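Local coordinates for exotoxin type A (Streptococcus pyogenes phage T12, PDB 1FNU), which probably acts as a secreted toxin, a superantigen of the staphylococcal and streptococcal toxin family, at residues A[40-48]-A[58-68]; A[142-150]-A[180-188]. All coordinates share one frame; numbering follows the deposited sequence.

Contact 1 of 2, residues A[40-48]-A[58-68]; sequences QLLSHDLIY and LKTELKNQEMA
The H44 imidazole meets E61 at its edge: NE2 points to E61 OE1 in a weak, bent hydrogen bond of 3.4 Å, with ring and carboxylate planes 55° apart. With CG between the backbone N and the carbonyl carbon (chi1 60°), H44 lies alongside the E61 chain, both pointing the same way. The other flat ring, Y48, has L58 O near its plane at the edge, while T60 CG2 approaches CE1 obliquely. The backbones of strands 45-48 and 58-61 run antiparallel: L46 and T60 exchange N-H...O bonds both ways, as do Y48 and L58, and L62 N reaches H44 O at 2.9 Å. D45, I47, K59 and E61 share one face of the sheet. There the K59 chain crosses D45 at about a right angle, its CD against the carboxylate carbon, and NZ forms a salt bridge with E61 OE2 (3.0 Å) and also binds Y88 O. The D45 carboxylate holds the turn before it, OD1 taking L41 N (2.7 Å) and OD2 taking L42 N. A68 CB packs on L46 CG (4.0 Å) and lies close to S43 O. N64 OD1 caps helix 65-72 by accepting from M67 N. This is a beta hairpin running into a capped helix, within the toxin OB-fold domain.

Contact 2 of 2, residues A[142-150]-A[180-188]; sequences AQELDYKVR and ESFWFDFFP
In the beta-grasp domain a helix packs across a mixed sheet, and here the first turns of helix 142-157 meet edge strand 182-185 and the turn after it. The short axes lie 11.0 Å apart at 48°, and side chains bridge this distance, with no hydrogen bond between the segments. A142 CB meets the edges of two rings, 3.8 Å from F182 CE1 and 3.8 Å from F184 CE2. One helical turn on, D146 projects to the strand with CG anti to its own N (chi1 -174°). Its OD2 comes within 3.5 Å of F184 CD2, and OD1 lies at the F186 ring edge. R150 grips this carboxylate side-on: NE reaches OD1 of D146 almost straight at 2.9 Å, in the guanidinium plane, and NH2 takes the syn lone pair of D146 OD2 at 2.8 Å. The paired charges thus fix the guanidinium, one face of which is covered by F186 CD1, 3.4 Å from R150 NE, the guanidinium and F186 ring planes 46° apart. Y201 OH also bonds D146 OD2, and Y197 OH meets R150 NH1. I172 of strand 169-176 packs against D146, F184 and F186, Y25 of helix 19-26 touches D146 and R150, and V149 meets strand 126-135.

In the fold
From the N terminus, helix 19-26 and strand 30-36 come before contact 1, which closes a short loop of nine residues as the chain turns from strand 45-48 back into strand 57-61. Strand 45-48 is an outermost strand of the first five-stranded sheet. The chain then builds the rest of that domain and enters the second five-stranded sheet with strands 110-123 and 126-135. Contact 2 closes a longer loop of 29 residues, joining helix 142-157 to outermost strand 182-185 of the second sheet. The two loops follow in series, neither nesting nor crossing. The centres of contact 1 and contact 2 are 21 Å apart; the nearest atoms of the two contacts are about 7 Å apart, without touching. The adjacent residues Y201 and K202 reach contact 2 and contact 1 respectively.

Contact 1 of 2, residues A[40-48]-A[58-68]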
loop_
_atom_site.group_PDB
_atom_site.type_symbol
_atom_site.label_atom_id
_atom_site.label_comp_id
_atom_site.label_asym_id
_atom_site.label_seq_id
_atom_site.Cartn_x
_atom_site.Cartn_y
_atom_site.Cartn_z
ATOM N N GLN A 40 -8.241 -16.770 -5.490
ATOM C CA GLN A 40 -8.970 -15.533 -5.270
ATOM C C GLN A 40 -8.475 -14.936 -3.955
ATOM O O GLN A 40 -8.002 -15.674 -3.052
ATOM C CB GLN A 40 -10.501 -15.789 -5.314
ATOM C CG GLN A 40 -11.268 -16.049 -4.054
ATOM C CD GLN A 40 -12.700 -16.567 -4.399
ATOM O OE1 GLN A 40 -13.448 -16.010 -5.267
ATOM N NE2 GLN A 40 -13.078 -17.614 -3.722
ATOM N N LEU A 41 -8.500 -13.597 -3.885
ATOM C CA LEU A 41 -8.076 -12.832 -2.690
ATOM C C LEU A 41 -9.338 -12.636 -1.782
ATOM O O LEU A 41 -9.448 -13.119 -0.693
ATOM C CB LEU A 41 -7.509 -11.461 -3.120
ATOM C CG LEU A 41 -7.025 -10.563 -1.948
ATOM C CD1 LEU A 41 -5.966 -11.277 -1.117
ATOM C CD2 LEU A 41 -6.457 -9.264 -2.427
ATOM N N LEU A 42 -10.321 -11.967 -2.352
ATOM C CA LEU A 42 -11.590 -11.742 -1.687
ATOM C C LEU A 42 -12.681 -12.568 -2.416
ATOM O O LEU A 42 -12.510 -12.943 -3.556
ATOM C CB LEU A 42 -11.892 -10.268 -1.760
ATOM C CG LEU A 42 -10.858 -9.343 -1.052
ATOM C CD1 LEU A 42 -11.476 -7.996 -0.819
ATOM C CD2 LEU A 42 -10.442 -9.962 0.310
ATOM N N SER A 43 -13.811 -12.819 -1.778
ATOM C CA SER A 43 -14.840 -13.628 -2.433
ATOM C C SER A 43 -15.368 -13.122 -3.796
ATOM O O SER A 43 -15.923 -13.915 -4.570
ATOM C CB SER A 43 -16.023 -13.786 -1.472
ATOM O OG SER A 43 -15.565 -14.382 -0.287
ATOM N N HIS A 44 -15.193 -11.835 -4.116
ATOM C CA HIS A 44 -15.800 -11.359 -5.361
ATOM C C HIS A 44 -14.844 -11.215 -6.508
ATOM O O HIS A 44 -15.189 -10.641 -7.527
ATOM C CB HIS A 44 -16.513 -10.023 -5.165
ATOM C CG HIS A 44 -15.614 -8.907 -4.688
ATOM N ND1 HIS A 44 -15.494 -8.557 -3.374
ATOM C CD2 HIS A 44 -14.724 -8.138 -5.352
ATOM C CE1 HIS A 44 -14.569 -7.618 -3.238
ATOM N NE2 HIS A 44 -14.084 -7.347 -4.430
ATOM N N ASP A 45 -13.632 -11.708 -6.311
ATOM C CA ASP A 45 -12.661 -11.647 -7.355
ATOM C C ASP A 45 -12.208 -13.024 -7.776
ATOM O O ASP A 45 -12.522 -14.005 -7.090
ATOM C CB ASP A 45 -11.427 -10.757 -6.938
ATOM C CG ASP A 45 -10.510 -11.374 -5.816
ATOM O OD1 ASP A 45 -9.962 -12.511 -5.922
ATOM O OD2 ASP A 45 -10.249 -10.660 -4.796
ATOM N N LEU A 46 -11.514 -13.089 -8.938
ATOM C CA LEU A 46 -10.875 -14.351 -9.404
ATOM C C LEU A 46 -9.465 -13.914 -9.965
ATOM O O LEU A 46 -9.343 -12.875 -10.581
ATOM C CB LEU A 46 -11.706 -15.096 -10.499
ATOM C CG LEU A 46 -13.104 -15.692 -10.102
ATOM C CD1 LEU A 46 -13.895 -16.057 -11.402
ATOM C CD2 LEU A 46 -12.835 -16.897 -9.088
ATOM N N ILE A 47 -8.446 -14.728 -9.702
ATOM C CA ILE A 47 -7.047 -14.522 -10.061
ATOM C C ILE A 47 -6.735 -15.583 -11.058
ATOM O O ILE A 47 -7.174 -16.738 -10.904
ATOM C CB ILE A 47 -6.166 -14.732 -8.820
ATOM C CG1 ILE A 47 -6.522 -13.661 -7.800
ATOM C CG2 ILE A 47 -4.694 -14.754 -9.165
ATOM C CD1 ILE A 47 -5.670 -13.807 -6.552
ATOM N N TYR A 48 -5.993 -15.191 -12.080
ATOM C CA TYR A 48 -5.635 -16.056 -13.206
ATOM C C TYR A 48 -4.142 -16.056 -13.394
ATOM O O TYR A 48 -3.467 -15.029 -13.273
ATOM C CB TYR A 48 -6.329 -15.642 -14.530
ATOM C CG TYR A 48 -7.860 -15.844 -14.577
ATOM C CD1 TYR A 48 -8.734 -15.002 -13.850
ATOM C CD2 TYR A 48 -8.423 -16.920 -15.281
ATOM C CE1 TYR A 48 -10.139 -15.243 -13.833
ATOM C CE2 TYR A 48 -9.813 -17.164 -15.266
ATOM C CZ TYR A 48 -10.660 -16.341 -14.550
ATOM O OH TYR A 48 -12.015 -16.650 -14.536
ATOM N N LEU A 58 -2.972 -12.041 -12.931
ATOM C CA LEU A 58 -4.024 -11.087 -13.263
ATOM C C LEU A 58 -5.199 -11.302 -12.379
ATOM O O LEU A 58 -5.666 -12.470 -12.156
ATOM C CB LEU A 58 -4.450 -11.244 -14.745
ATOM C CG LEU A 58 -5.793 -10.588 -15.276
ATOM C CD1 LEU A 58 -5.718 -9.085 -15.144
ATOM C CD2 LEU A 58 -6.059 -10.920 -16.797
ATOM N N LYS A 59 -5.739 -10.202 -11.888
ATOM C CA LYS A 59 -6.927 -10.336 -11.044
ATOM C C LYS A 59 -8.109 -9.542 -11.627
ATOM O O LYS A 59 -7.940 -8.426 -12.113
ATOM C CB LYS A 59 -6.676 -9.804 -9.606
ATOM C CG LYS A 59 -7.887 -9.962 -8.737
ATOM C CD LYS A 59 -7.729 -9.163 -7.413
ATOM C CE LYS A 59 -8.055 -7.667 -7.558
ATOM N NZ LYS A 59 -8.243 -7.043 -6.241
ATOM N N THR A 60 -9.297 -10.176 -11.651
ATOM C CA THR A 60 -10.532 -9.484 -12.019
ATOM C C THR A 60 -11.535 -9.465 -10.896
ATOM O O THR A 60 -11.789 -10.514 -10.236
ATOM C CB THR A 60 -11.267 -10.035 -13.239
ATOM O OG1 THR A 60 -12.466 -9.285 -13.375
ATOM C CG2 THR A 60 -11.620 -11.596 -13.084
ATOM N N GLU A 61 -12.105 -8.271 -10.663
ATOM C CA GLU A 61 -13.074 -8.085 -9.636
ATOM C C GLU A 61 -14.394 -8.019 -10.309
ATOM O O GLU A 61 -14.612 -7.138 -11.100
ATOM C CB GLU A 61 -12.870 -6.775 -8.834
ATOM C CG GLU A 61 -11.819 -6.884 -7.762
ATOM C CD GLU A 61 -11.626 -5.529 -7.046
ATOM O OE1 GLU A 61 -12.696 -4.990 -6.524
ATOM O OE2 GLU A 61 -10.407 -5.092 -7.058
ATOM N N LEU A 62 -15.289 -8.921 -9.902
ATOM C CA LEU A 62 -16.625 -8.996 -10.447
ATOM C C LEU A 62 -17.636 -8.316 -9.512
ATOM O O LEU A 62 -17.306 -7.702 -8.528
ATOM C CB LEU A 62 -16.960 -10.476 -10.734
ATOM C CG LEU A 62 -15.964 -10.936 -11.828
ATOM C CD1 LEU A 62 -15.587 -12.390 -11.687
ATOM C CD2 LEU A 62 -16.555 -10.615 -13.239
ATOM N N LYS A 63 -18.894 -8.423 -9.867
ATOM C CA LYS A 63 -19.950 -7.789 -9.150
ATOM C C LYS A 63 -20.034 -8.060 -7.693
ATOM O O LYS A 63 -20.148 -7.154 -6.891
ATOM C CB LYS A 63 -21.276 -8.146 -9.799
ATOM C CG LYS A 63 -22.434 -7.477 -9.121
ATOM C CD LYS A 63 -23.731 -7.882 -9.820
ATOM C CE LYS A 63 -24.842 -7.562 -8.900
ATOM N NZ LYS A 63 -25.991 -7.092 -9.795
ATOM N N ASN A 64 -19.944 -9.329 -7.385
ATOM C CA ASN A 64 -20.060 -9.863 -6.040
ATOM C C ASN A 64 -19.652 -11.322 -5.982
ATOM O O ASN A 64 -19.205 -11.892 -6.968
ATOM C CB ASN A 64 -21.490 -9.770 -5.525
ATOM C CG ASN A 64 -22.520 -10.377 -6.481
ATOM O OD1 ASN A 64 -22.273 -11.403 -7.138
ATOM N ND2 ASN A 64 -23.691 -9.767 -6.535
ATOM N N GLN A 65 -19.780 -11.885 -4.774
ATOM C CA GLN A 65 -19.422 -13.253 -4.510
ATOM C C GLN A 65 -20.114 -14.220 -5.456
ATOM O O GLN A 65 -19.473 -15.088 -5.983
ATOM C CB GLN A 65 -19.743 -13.624 -3.065
ATOM C CG GLN A 65 -19.938 -15.150 -2.828
ATOM C CD GLN A 65 -20.505 -15.339 -1.471
ATOM O OE1 GLN A 65 -21.431 -14.611 -1.049
ATOM N NE2 GLN A 65 -19.950 -16.284 -0.745
ATOM N N GLU A 66 -21.417 -14.036 -5.680
ATOM C CA GLU A 66 -22.123 -14.941 -6.587
ATOM C C GLU A 66 -21.517 -14.986 -7.967
ATOM O O GLU A 66 -21.441 -16.073 -8.552
ATOM C CB GLU A 66 -23.595 -14.612 -6.724
ATOM C CG GLU A 66 -24.413 -15.158 -5.557
ATOM C CD GLU A 66 -24.314 -14.310 -4.278
ATOM O OE1 GLU A 66 -23.420 -13.365 -4.189
ATOM O OE2 GLU A 66 -25.179 -14.621 -3.370
ATOM N N MET A 67 -21.124 -13.805 -8.507
ATOM C CA MET A 67 -20.511 -13.757 -9.840
ATOM C C MET A 67 -19.139 -14.456 -9.897
ATOM O O MET A 67 -18.896 -15.256 -10.831
ATOM C CB MET A 67 -20.427 -12.297 -10.348
ATOM C CG MET A 67 -20.100 -12.178 -11.864
ATOM S SD MET A 67 -20.287 -10.470 -12.554
ATOM C CE MET A 67 -22.116 -10.159 -12.606
ATOM N N ALA A 68 -18.227 -14.194 -8.939
ATOM C CA ALA A 68 -16.933 -14.886 -8.936
ATOM C C ALA A 68 -17.173 -16.411 -8.903
ATOM O O ALA A 68 -16.544 -17.147 -9.661
ATOM C CB ALA A 68 -16.046 -14.468 -7.726
HETATM O O HOH W 1 -10.096 -8.239 -4.791
#

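Contact 2 of 2, residues A[142-150]-A[180-188]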
loop_
_atom_site.group_PDB
_atom_site.type_symbol
_atom_site.label_atom_id
_atom_site.label_comp_id
_atom_site.label_asym_id
_atom_site.label_seq_id
_atom_site.Cartn_x
_atom_site.Cartn_y
_atom_site.Cartn_z
ATOM N N ALA A 142 -19.579 -5.248 -22.488
ATOM C CA ALA A 142 -19.648 -3.840 -22.922
ATOM C C ALA A 142 -18.156 -3.307 -22.827
ATOM O O ALA A 142 -17.651 -2.540 -23.688
ATOM C CB ALA A 142 -20.554 -3.074 -21.947
ATOM N N GLN A 143 -17.461 -3.740 -21.773
ATOM C CA GLN A 143 -16.095 -3.332 -21.619
ATOM C C GLN A 143 -15.277 -3.527 -22.911
ATOM O O GLN A 143 -14.566 -2.610 -23.426
ATOM C CB GLN A 143 -15.429 -4.106 -20.431
ATOM C CG GLN A 143 -13.991 -3.626 -20.129
ATOM C CD GLN A 143 -13.298 -4.310 -19.002
ATOM O OE1 GLN A 143 -13.820 -5.237 -18.396
ATOM N NE2 GLN A 143 -12.081 -3.878 -18.719
ATOM N N GLU A 144 -15.325 -4.723 -23.451
ATOM C CA GLU A 144 -14.527 -4.940 -24.630
ATOM C C GLU A 144 -14.865 -3.957 -25.793
ATOM O O GLU A 144 -13.987 -3.407 -26.498
ATOM C CB GLU A 144 -14.669 -6.404 -25.085
ATOM C CG GLU A 144 -14.265 -6.643 -26.502
ATOM C CD GLU A 144 -14.325 -8.141 -26.911
ATOM O OE1 GLU A 144 -14.460 -9.012 -26.021
ATOM O OE2 GLU A 144 -14.205 -8.445 -28.132
ATOM N N LEU A 145 -16.138 -3.694 -25.944
ATOM C CA LEU A 145 -16.564 -2.834 -27.065
ATOM C C LEU A 145 -16.189 -1.375 -26.845
ATOM O O LEU A 145 -15.780 -0.701 -27.797
ATOM C CB LEU A 145 -18.041 -2.994 -27.241
ATOM C CG LEU A 145 -18.394 -4.442 -27.626
ATOM C CD1 LEU A 145 -19.866 -4.480 -27.672
ATOM C CD2 LEU A 145 -17.917 -4.857 -28.924
ATOM N N ASP A 146 -16.298 -0.932 -25.600
ATOM C CA ASP A 146 -15.922 0.455 -25.153
ATOM C C ASP A 146 -14.405 0.578 -25.359
ATOM O O ASP A 146 -13.924 1.533 -25.961
ATOM C CB ASP A 146 -16.336 0.589 -23.705
ATOM C CG ASP A 146 -16.151 1.975 -23.148
ATOM O OD1 ASP A 146 -16.238 2.964 -23.919
ATOM O OD2 ASP A 146 -15.966 2.083 -21.910
ATOM N N TYR A 147 -13.637 -0.428 -24.949
ATOM C CA TYR A 147 -12.211 -0.314 -25.163
ATOM C C TYR A 147 -11.978 -0.050 -26.621
ATOM O O TYR A 147 -11.348 0.910 -26.964
ATOM C CB TYR A 147 -11.437 -1.557 -24.784
ATOM C CG TYR A 147 -10.022 -1.378 -25.240
ATOM C CD1 TYR A 147 -9.132 -0.532 -24.548
ATOM C CD2 TYR A 147 -9.575 -1.980 -26.410
ATOM C CE1 TYR A 147 -7.824 -0.276 -25.042
ATOM C CE2 TYR A 147 -8.242 -1.736 -26.913
ATOM C CZ TYR A 147 -7.379 -0.883 -26.236
ATOM O OH TYR A 147 -6.072 -0.676 -26.829
ATOM N N LYS A 148 -12.445 -0.942 -27.503
ATOM C CA LYS A 148 -12.270 -0.675 -28.935
ATOM C C LYS A 148 -12.848 0.682 -29.420
ATOM O O LYS A 148 -12.251 1.361 -30.235
ATOM C CB LYS A 148 -12.872 -1.834 -29.725
ATOM C CG LYS A 148 -12.013 -3.076 -29.485
ATOM C CD LYS A 148 -12.748 -4.389 -29.890
ATOM C CE LYS A 148 -11.809 -5.566 -30.199
ATOM N NZ LYS A 148 -12.526 -6.910 -30.295
ATOM N N VAL A 149 -13.984 1.118 -28.907
ATOM C CA VAL A 149 -14.464 2.406 -29.398
ATOM C C VAL A 149 -13.425 3.469 -28.995
ATOM O O VAL A 149 -13.007 4.297 -29.810
ATOM C CB VAL A 149 -15.804 2.755 -28.760
ATOM C CG1 VAL A 149 -16.165 4.259 -29.006
ATOM C CG2 VAL A 149 -16.882 1.833 -29.329
ATOM N N ARG A 150 -13.034 3.458 -27.715
ATOM C CA ARG A 150 -12.099 4.447 -27.236
ATOM C C ARG A 150 -10.674 4.428 -27.811
ATOM O O ARG A 150 -10.136 5.509 -28.064
ATOM C CB ARG A 150 -12.079 4.505 -25.704
ATOM C CG ARG A 150 -13.439 4.871 -25.101
ATOM C CD ARG A 150 -13.248 5.249 -23.633
ATOM N NE ARG A 150 -14.320 4.769 -22.769
ATOM C CZ ARG A 150 -14.434 5.094 -21.487
ATOM N NH1 ARG A 150 -13.517 5.916 -20.930
ATOM N NH2 ARG A 150 -15.460 4.619 -20.765
ATOM N N GLU A 180 -33.075 -2.759 -20.638
ATOM C CA GLU A 180 -32.527 -1.467 -20.397
ATOM C C GLU A 180 -31.176 -1.044 -21.112
ATOM O O GLU A 180 -30.178 -1.795 -21.151
ATOM C CB GLU A 180 -32.529 -1.358 -18.868
ATOM C CG GLU A 180 -32.081 -0.085 -18.219
ATOM C CD GLU A 180 -32.808 0.112 -16.877
ATOM O OE1 GLU A 180 -32.873 -0.910 -16.150
ATOM O OE2 GLU A 180 -33.323 1.254 -16.551
ATOM N N SER A 181 -31.202 0.138 -21.737
ATOM C CA SER A 181 -30.004 0.697 -22.392
ATOM C C SER A 181 -29.115 1.175 -21.184
ATOM O O SER A 181 -29.611 1.256 -20.041
ATOM C CB SER A 181 -30.415 1.908 -23.259
ATOM O OG SER A 181 -30.907 2.980 -22.411
ATOM N N PHE A 182 -27.814 1.425 -21.406
ATOM C CA PHE A 182 -26.950 1.950 -20.327
ATOM C C PHE A 182 -25.782 2.785 -20.878
ATOM O O PHE A 182 -25.501 2.796 -22.097
ATOM C CB PHE A 182 -26.460 0.817 -19.344
ATOM C CG PHE A 182 -25.744 -0.315 -20.011
ATOM C CD1 PHE A 182 -24.395 -0.262 -20.270
ATOM C CD2 PHE A 182 -26.461 -1.392 -20.494
ATOM C CE1 PHE A 182 -23.763 -1.257 -21.013
ATOM C CE2 PHE A 182 -25.854 -2.420 -21.257
ATOM C CZ PHE A 182 -24.499 -2.353 -21.522
ATOM N N TRP A 183 -25.075 3.500 -20.014
ATOM C CA TRP A 183 -24.045 4.281 -20.621
ATOM C C TRP A 183 -22.898 4.448 -19.668
ATOM O O TRP A 183 -23.062 4.156 -18.482
ATOM C CB TRP A 183 -24.600 5.645 -21.093
ATOM C CG TRP A 183 -25.270 6.389 -20.038
ATOM C CD1 TRP A 183 -26.604 6.401 -19.736
ATOM C CD2 TRP A 183 -24.635 7.255 -19.091
ATOM N NE1 TRP A 183 -26.841 7.236 -18.656
ATOM C CE2 TRP A 183 -25.643 7.768 -18.243
ATOM C CE3 TRP A 183 -23.298 7.653 -18.876
ATOM C CZ2 TRP A 183 -25.361 8.664 -17.183
ATOM C CZ3 TRP A 183 -23.019 8.555 -17.811
ATOM C CH2 TRP A 183 -24.046 9.045 -16.987
ATOM N N PHE A 184 -21.733 4.815 -20.216
ATOM C CA PHE A 184 -20.521 5.029 -19.414
ATOM C C PHE A 184 -20.006 6.453 -19.725
ATOM O O PHE A 184 -19.956 6.849 -20.900
ATOM C CB PHE A 184 -19.383 4.061 -19.811
ATOM C CG PHE A 184 -19.717 2.597 -19.702
ATOM C CD1 PHE A 184 -20.479 2.116 -18.690
ATOM C CD2 PHE A 184 -19.200 1.703 -20.630
ATOM C CE1 PHE A 184 -20.739 0.742 -18.605
ATOM C CE2 PHE A 184 -19.474 0.308 -20.515
ATOM C CZ PHE A 184 -20.232 -0.122 -19.513
ATOM N N ASP A 185 -19.629 7.200 -18.676
ATOM C CA ASP A 185 -19.024 8.538 -18.805
ATOM C C ASP A 185 -17.551 8.404 -19.277
ATOM O O ASP A 185 -16.761 7.705 -18.626
ATOM C CB ASP A 185 -19.040 9.233 -17.456
ATOM C CG ASP A 185 -18.886 10.692 -17.592
ATOM O OD1 ASP A 185 -18.112 11.075 -18.517
ATOM O OD2 ASP A 185 -19.511 11.437 -16.808
ATOM N N PHE A 186 -17.185 9.012 -20.400
ATOM C CA PHE A 186 -15.810 8.942 -20.862
ATOM C C PHE A 186 -14.843 9.631 -19.901
ATOM O O PHE A 186 -13.653 9.416 -19.982
ATOM C CB PHE A 186 -15.608 9.553 -22.253
ATOM C CG PHE A 186 -16.128 8.703 -23.417
ATOM C CD1 PHE A 186 -16.451 7.366 -23.254
ATOM C CD2 PHE A 186 -16.159 9.232 -24.704
ATOM C CE1 PHE A 186 -16.788 6.541 -24.327
ATOM C CE2 PHE A 186 -16.501 8.406 -25.831
ATOM C CZ PHE A 186 -16.818 7.043 -25.624
ATOM N N PHE A 187 -15.367 10.451 -19.000
ATOM C CA PHE A 187 -14.523 11.201 -18.094
ATOM C C PHE A 187 -14.772 10.938 -16.616
ATOM O O PHE A 187 -15.905 10.791 -16.175
ATOM C CB PHE A 187 -14.669 12.720 -18.397
ATOM C CG PHE A 187 -14.260 13.089 -19.781
ATOM C CD1 PHE A 187 -12.934 12.986 -20.181
ATOM C CD2 PHE A 187 -15.186 13.473 -20.709
ATOM C CE1 PHE A 187 -12.516 13.250 -21.528
ATOM C CE2 PHE A 187 -14.787 13.748 -22.084
ATOM C CZ PHE A 187 -13.461 13.628 -22.477
ATOM N N PRO A 188 -13.679 10.899 -15.814
ATOM C CA PRO A 188 -13.701 10.668 -14.379
ATOM C C PRO A 188 -14.059 11.945 -13.610
ATOM O O PRO A 188 -14.129 13.026 -14.205
ATOM C CB PRO A 188 -12.231 10.291 -14.094
ATOM C CG PRO A 188 -11.500 11.275 -14.944
ATOM C CD PRO A 188 -12.271 10.985 -16.281
#